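Side-chain contacts in type II restriction enzyme MspI (Moraxella sp., PDB 1SA3), which recognises the double-stranded DNA sequence 5'-CCGG-3' as a type II restriction endonuclease and cleaves it after the first cytosine: residues 3-8 with 39-44; 28-33 with 207-212. One frame throughout, in Å; residues are numbered along the deposited sequence.

Contact 1: residues 3-8 with 39-44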
# COMPACT_ATOMS: atom_id res chain seq x y z
N THR E 3 16.73 4.84 -16.03
CA THR E 3 17.94 4.06 -15.96
C THR E 3 17.89 2.98 -17.01
O THR E 3 16.90 2.85 -17.74
CB THR E 3 18.04 3.37 -14.61
OG1 THR E 3 16.92 2.48 -14.47
CG2 THR E 3 18.01 4.39 -13.50
N GLU E 4 18.96 2.20 -17.09
CA GLU E 4 19.06 1.12 -18.04
C GLU E 4 17.88 0.16 -17.85
O GLU E 4 17.22 -0.22 -18.81
CB GLU E 4 20.37 0.36 -17.85
CG GLU E 4 20.68 -0.64 -18.95
CD GLU E 4 21.92 -1.48 -18.65
OE1 GLU E 4 22.47 -2.07 -19.61
OE2 GLU E 4 22.34 -1.56 -17.48
N LEU E 5 17.62 -0.22 -16.60
CA LEU E 5 16.52 -1.14 -16.31
C LEU E 5 15.16 -0.52 -16.60
O LEU E 5 14.32 -1.15 -17.25
CB LEU E 5 16.57 -1.60 -14.85
CG LEU E 5 15.44 -2.54 -14.40
CD1 LEU E 5 15.44 -3.81 -15.24
CD2 LEU E 5 15.63 -2.87 -12.92
N LEU E 6 14.93 0.70 -16.13
CA LEU E 6 13.63 1.34 -16.35
C LEU E 6 13.40 1.60 -17.83
O LEU E 6 12.28 1.48 -18.31
CB LEU E 6 13.52 2.65 -15.58
CG LEU E 6 12.80 2.63 -14.23
CD1 LEU E 6 12.50 4.07 -13.82
CD2 LEU E 6 11.49 1.83 -14.32
N SER E 7 14.46 1.96 -18.54
CA SER E 7 14.33 2.22 -19.97
C SER E 7 13.85 0.95 -20.64
O SER E 7 13.00 0.99 -21.53
CB SER E 7 15.67 2.66 -20.56
OG SER E 7 15.53 2.89 -21.96
N LYS E 8 14.39 -0.18 -20.20
CA LYS E 8 13.99 -1.47 -20.76
C LYS E 8 12.53 -1.77 -20.46
O LYS E 8 11.79 -2.19 -21.35
CB LYS E 8 14.86 -2.59 -20.19
CG LYS E 8 14.36 -3.98 -20.53
CD LYS E 8 15.20 -5.06 -19.86
CE LYS E 8 14.43 -6.37 -19.75
NZ LYS E 8 14.01 -6.89 -21.07
N LEU E 39 10.25 -6.57 -8.98
CA LEU E 39 10.53 -7.98 -9.21
C LEU E 39 11.89 -8.20 -9.86
O LEU E 39 12.62 -9.13 -9.48
CB LEU E 39 9.43 -8.62 -10.07
CG LEU E 39 8.00 -8.66 -9.50
CD1 LEU E 39 7.06 -9.19 -10.57
CD2 LEU E 39 7.93 -9.54 -8.27
N ASP E 40 12.25 -7.35 -10.82
CA ASP E 40 13.53 -7.49 -11.50
C ASP E 40 14.72 -7.10 -10.62
O ASP E 40 15.77 -7.72 -10.69
CB ASP E 40 13.54 -6.65 -12.79
CG ASP E 40 12.75 -7.30 -13.91
OD1 ASP E 40 12.29 -8.45 -13.74
OD2 ASP E 40 12.59 -6.66 -14.97
N ILE E 41 14.55 -6.07 -9.80
CA ILE E 41 15.64 -5.66 -8.92
C ILE E 41 15.96 -6.80 -7.95
O ILE E 41 17.12 -7.03 -7.63
CB ILE E 41 15.27 -4.37 -8.13
CG1 ILE E 41 15.23 -3.17 -9.08
CG2 ILE E 41 16.27 -4.13 -7.01
CD1 ILE E 41 14.68 -1.89 -8.46
N PHE E 42 14.92 -7.51 -7.51
CA PHE E 42 15.07 -8.63 -6.58
C PHE E 42 14.81 -9.99 -7.21
O PHE E 42 14.35 -10.92 -6.54
CB PHE E 42 14.12 -8.44 -5.38
CG PHE E 42 14.48 -7.28 -4.49
CD1 PHE E 42 14.13 -5.98 -4.85
CD2 PHE E 42 15.21 -7.49 -3.32
CE1 PHE E 42 14.50 -4.90 -4.06
CE2 PHE E 42 15.58 -6.41 -2.52
CZ PHE E 42 15.23 -5.12 -2.88
N LYS E 43 15.13 -10.12 -8.49
CA LYS E 43 14.91 -11.36 -9.23
C LYS E 43 15.76 -12.52 -8.72
O LYS E 43 15.28 -13.64 -8.58
CB LYS E 43 15.19 -11.14 -10.72
CG LYS E 43 14.81 -12.31 -11.61
CD LYS E 43 15.15 -12.01 -13.06
CE LYS E 43 14.51 -13.03 -13.99
NZ LYS E 43 13.03 -13.01 -13.86
N ASP E 44 17.03 -12.23 -8.46
CA ASP E 44 17.96 -13.24 -7.96
C ASP E 44 19.11 -12.57 -7.23
O ASP E 44 19.24 -11.35 -7.24
CB ASP E 44 18.49 -14.08 -9.12
CG ASP E 44 18.88 -13.25 -10.32
OD1 ASP E 44 18.51 -13.63 -11.44
OD2 ASP E 44 19.56 -12.21 -10.13

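Contact 2: residues 28-33 with 207-212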
# COMPACT_ATOMS: atom_id res chain seq x y z
N ASP E 28 -2.80 1.89 -15.88
CA ASP E 28 -2.77 0.43 -15.74
C ASP E 28 -1.40 -0.13 -16.12
O ASP E 28 -0.86 -1.01 -15.44
CB ASP E 28 -3.84 -0.21 -16.64
CG ASP E 28 -5.26 0.14 -16.20
OD1 ASP E 28 -6.21 -0.24 -16.93
OD2 ASP E 28 -5.44 0.79 -15.15
N ARG E 29 -0.83 0.37 -17.22
CA ARG E 29 0.48 -0.09 -17.70
C ARG E 29 1.57 0.28 -16.71
O ARG E 29 2.42 -0.54 -16.37
CB ARG E 29 0.81 0.54 -19.05
CG ARG E 29 -0.09 0.16 -20.22
CD ARG E 29 0.25 -1.19 -20.80
NE ARG E 29 -0.46 -1.45 -22.06
CZ ARG E 29 -0.07 -1.01 -23.26
NH1 ARG E 29 1.02 -0.28 -23.41
NH2 ARG E 29 -0.79 -1.32 -24.33
N LEU E 30 1.56 1.53 -16.28
CA LEU E 30 2.56 1.98 -15.33
C LEU E 30 2.49 1.16 -14.04
O LEU E 30 3.52 0.83 -13.44
CB LEU E 30 2.34 3.46 -15.02
CG LEU E 30 2.65 4.41 -16.17
CD1 LEU E 30 2.30 5.84 -15.77
CD2 LEU E 30 4.11 4.31 -16.52
N GLY E 31 1.28 0.83 -13.61
CA GLY E 31 1.12 0.04 -12.40
C GLY E 31 1.83 -1.30 -12.50
O GLY E 31 2.59 -1.70 -11.61
N LYS E 32 1.58 -2.02 -13.59
CA LYS E 32 2.20 -3.32 -13.80
C LYS E 32 3.69 -3.14 -14.00
O LYS E 32 4.50 -3.98 -13.58
CB LYS E 32 1.59 -4.00 -15.03
CG LYS E 32 0.14 -4.47 -14.87
N LEU E 33 4.07 -2.05 -14.66
CA LEU E 33 5.48 -1.80 -14.93
C LEU E 33 6.28 -1.63 -13.65
O LEU E 33 7.36 -2.20 -13.51
CB LEU E 33 5.63 -0.55 -15.81
CG LEU E 33 7.04 -0.20 -16.32
CD1 LEU E 33 6.94 0.75 -17.51
CD2 LEU E 33 7.87 0.42 -15.20
N PHE E 207 5.52 4.24 -5.45
CA PHE E 207 6.33 4.94 -6.44
C PHE E 207 5.65 6.25 -6.78
O PHE E 207 4.45 6.28 -7.08
CB PHE E 207 6.45 4.12 -7.73
CG PHE E 207 7.41 2.98 -7.64
CD1 PHE E 207 6.96 1.69 -7.43
CD2 PHE E 207 8.77 3.20 -7.78
CE1 PHE E 207 7.86 0.62 -7.36
CE2 PHE E 207 9.68 2.15 -7.71
CZ PHE E 207 9.22 0.86 -7.50
N GLN E 208 6.40 7.34 -6.70
CA GLN E 208 5.86 8.63 -7.06
C GLN E 208 6.22 8.80 -8.54
O GLN E 208 7.39 8.84 -8.91
CB GLN E 208 6.49 9.74 -6.24
CG GLN E 208 5.92 11.11 -6.56
CD GLN E 208 6.46 12.18 -5.63
OE1 GLN E 208 7.66 12.24 -5.37
NE2 GLN E 208 5.57 13.03 -5.14
N VAL E 209 5.19 8.86 -9.38
CA VAL E 209 5.38 8.97 -10.81
C VAL E 209 4.58 10.16 -11.33
O VAL E 209 3.36 10.21 -11.18
CB VAL E 209 4.89 7.70 -11.51
CG1 VAL E 209 5.09 7.82 -13.01
CG2 VAL E 209 5.65 6.49 -10.97
N ILE E 210 5.29 11.11 -11.94
CA ILE E 210 4.65 12.31 -12.47
C ILE E 210 4.94 12.45 -13.95
O ILE E 210 6.08 12.31 -14.39
CB ILE E 210 5.12 13.56 -11.70
CG1 ILE E 210 4.80 13.40 -10.22
CG2 ILE E 210 4.39 14.79 -12.23
CD1 ILE E 210 5.32 14.51 -9.34
N ASP E 211 3.89 12.74 -14.72
CA ASP E 211 4.00 12.88 -16.17
C ASP E 211 4.66 11.65 -16.76
O ASP E 211 5.53 11.74 -17.63
CB ASP E 211 4.79 14.14 -16.54
CG ASP E 211 4.09 15.41 -16.10
OD1 ASP E 211 2.84 15.44 -16.12
OD2 ASP E 211 4.78 16.39 -15.74
N ARG E 212 4.23 10.49 -16.26
CA ARG E 212 4.71 9.18 -16.70
C ARG E 212 6.11 8.79 -16.25
O ARG E 212 6.53 7.65 -16.49
CB ARG E 212 4.66 9.07 -18.22
CG ARG E 212 3.28 9.21 -18.84
CD ARG E 212 3.35 8.84 -20.31
NE ARG E 212 2.04 8.86 -20.95
CZ ARG E 212 1.80 8.38 -22.16
NH1 ARG E 212 2.79 7.84 -22.88
NH2 ARG E 212 0.58 8.44 -22.67

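Contact 1: residues 3-8 with 39-44
Leu5 reaches across to the end of helix 23-41 with both branches of its isobutyl group, and each methyl finds a different neighbour. CD2 lies 3.9 Å from CG1 of Ile41, an apolar contact between two aliphatic chains, while CD1 stands 4.0 Å from OD2 of Asp40, a van der Waals touch on the carboxylate. What carries the leucine over is its first torsion: CG lies opposite the backbone N (chi1 178°), which extends the side chain away from its own helix, and the fork at CG then spreads over two successive residues. A branched, uncharged side chain suits this place, for it is buried and Tyr37 and Tyr51 also touch it. Ile41 offers the stem of its longer branch to Leu5 and packs besides on Glu59 and Ile62 of helix 57-69.

The carboxylate beside the leucine has its polar partner on its own helix, where Asp40 OD2 forms a salt bridge with Lys36 NZ. Lys8 NZ is a more distant positive charge, 6.3 Å from Asp40 OD2, and could add only a modest electrostatic attraction.

Farther out, Thr3 fixes the start of helix 4-12. Its OG1 accepts a nearly straight bond from Leu6 N (3.1 Å, 170°) and is also hydrogen-bonded to Glu59 OE1, tying the helix start to helix 57-69. Thr3 is thus a classic N-cap, and the whole is a helix-helix contact in which the first turn of the N-terminal helix meets the last turn of helix 23-41.

Contact 2: residues 28-33 with 207-212
Leu30 points from helix 23-41 toward the end of strand 203-210, its two methyls meeting different parts of the chain there. CD1 faces Val209 CG1 at 4.4 Å, a loose apolar contact, whereas CD2 lies 4.1 Å from the backbone O of Arg212. CG is placed opposite the carbonyl carbon (chi1 -69°), and the second torsion, 176°, extends CD1, the methyl that faces Val209, while CD2, the other branch, faces the Arg212 oxygen. The methyl leaves the carbonyl's hydrogen bonding to another group: Tyr10 OH of helix 4-12 bonds to Arg212 O, and Tyr10 also touches Leu30.

Beta-branched Val209 suits an extended strand, and its side chain turns toward the helix, where it touches Tyr34 as well. Arg212 follows the strand with a positive phi of 74°, in the turn leading into strand 213-221. Its long side chain carries the guanidinium to Leu18 O, to which NH2 is hydrogen-bonded, so the charged end is held by a loop and not by the leucine.

Through backbone bonds of Phe207 and Val209 to Ser121, strand 203-210 is joined to strand 111-121; strand 213-221 lies along its other edge. Helix 23-41 thus packs against this part of the mixed five-stranded sheet, with helix 4-12 beside it.

Both contacts draw on helix 23-41: contact 2 on its middle, contact 1 on its C-terminal end. Their centres are 15 Å apart, and they meet where Leu6 CD2 packs on Leu33 CD2 at 4.0 Å. Along the chain their segments alternate, 3-8, 28-33, 39-44 and 207-212, so this helix joins the N-terminal helix 4-12 to a strand formed much later in the sequence. Contact 1 is between helices, contact 2 between helix and mixed sheet. The same helix contributes Glu35, which with Asp84 and Asp99 makes up the sodium site of this PDDEXK-clan nuclease; the side chains of Asp40 and Leu30 each lie about 13 Å from the ion.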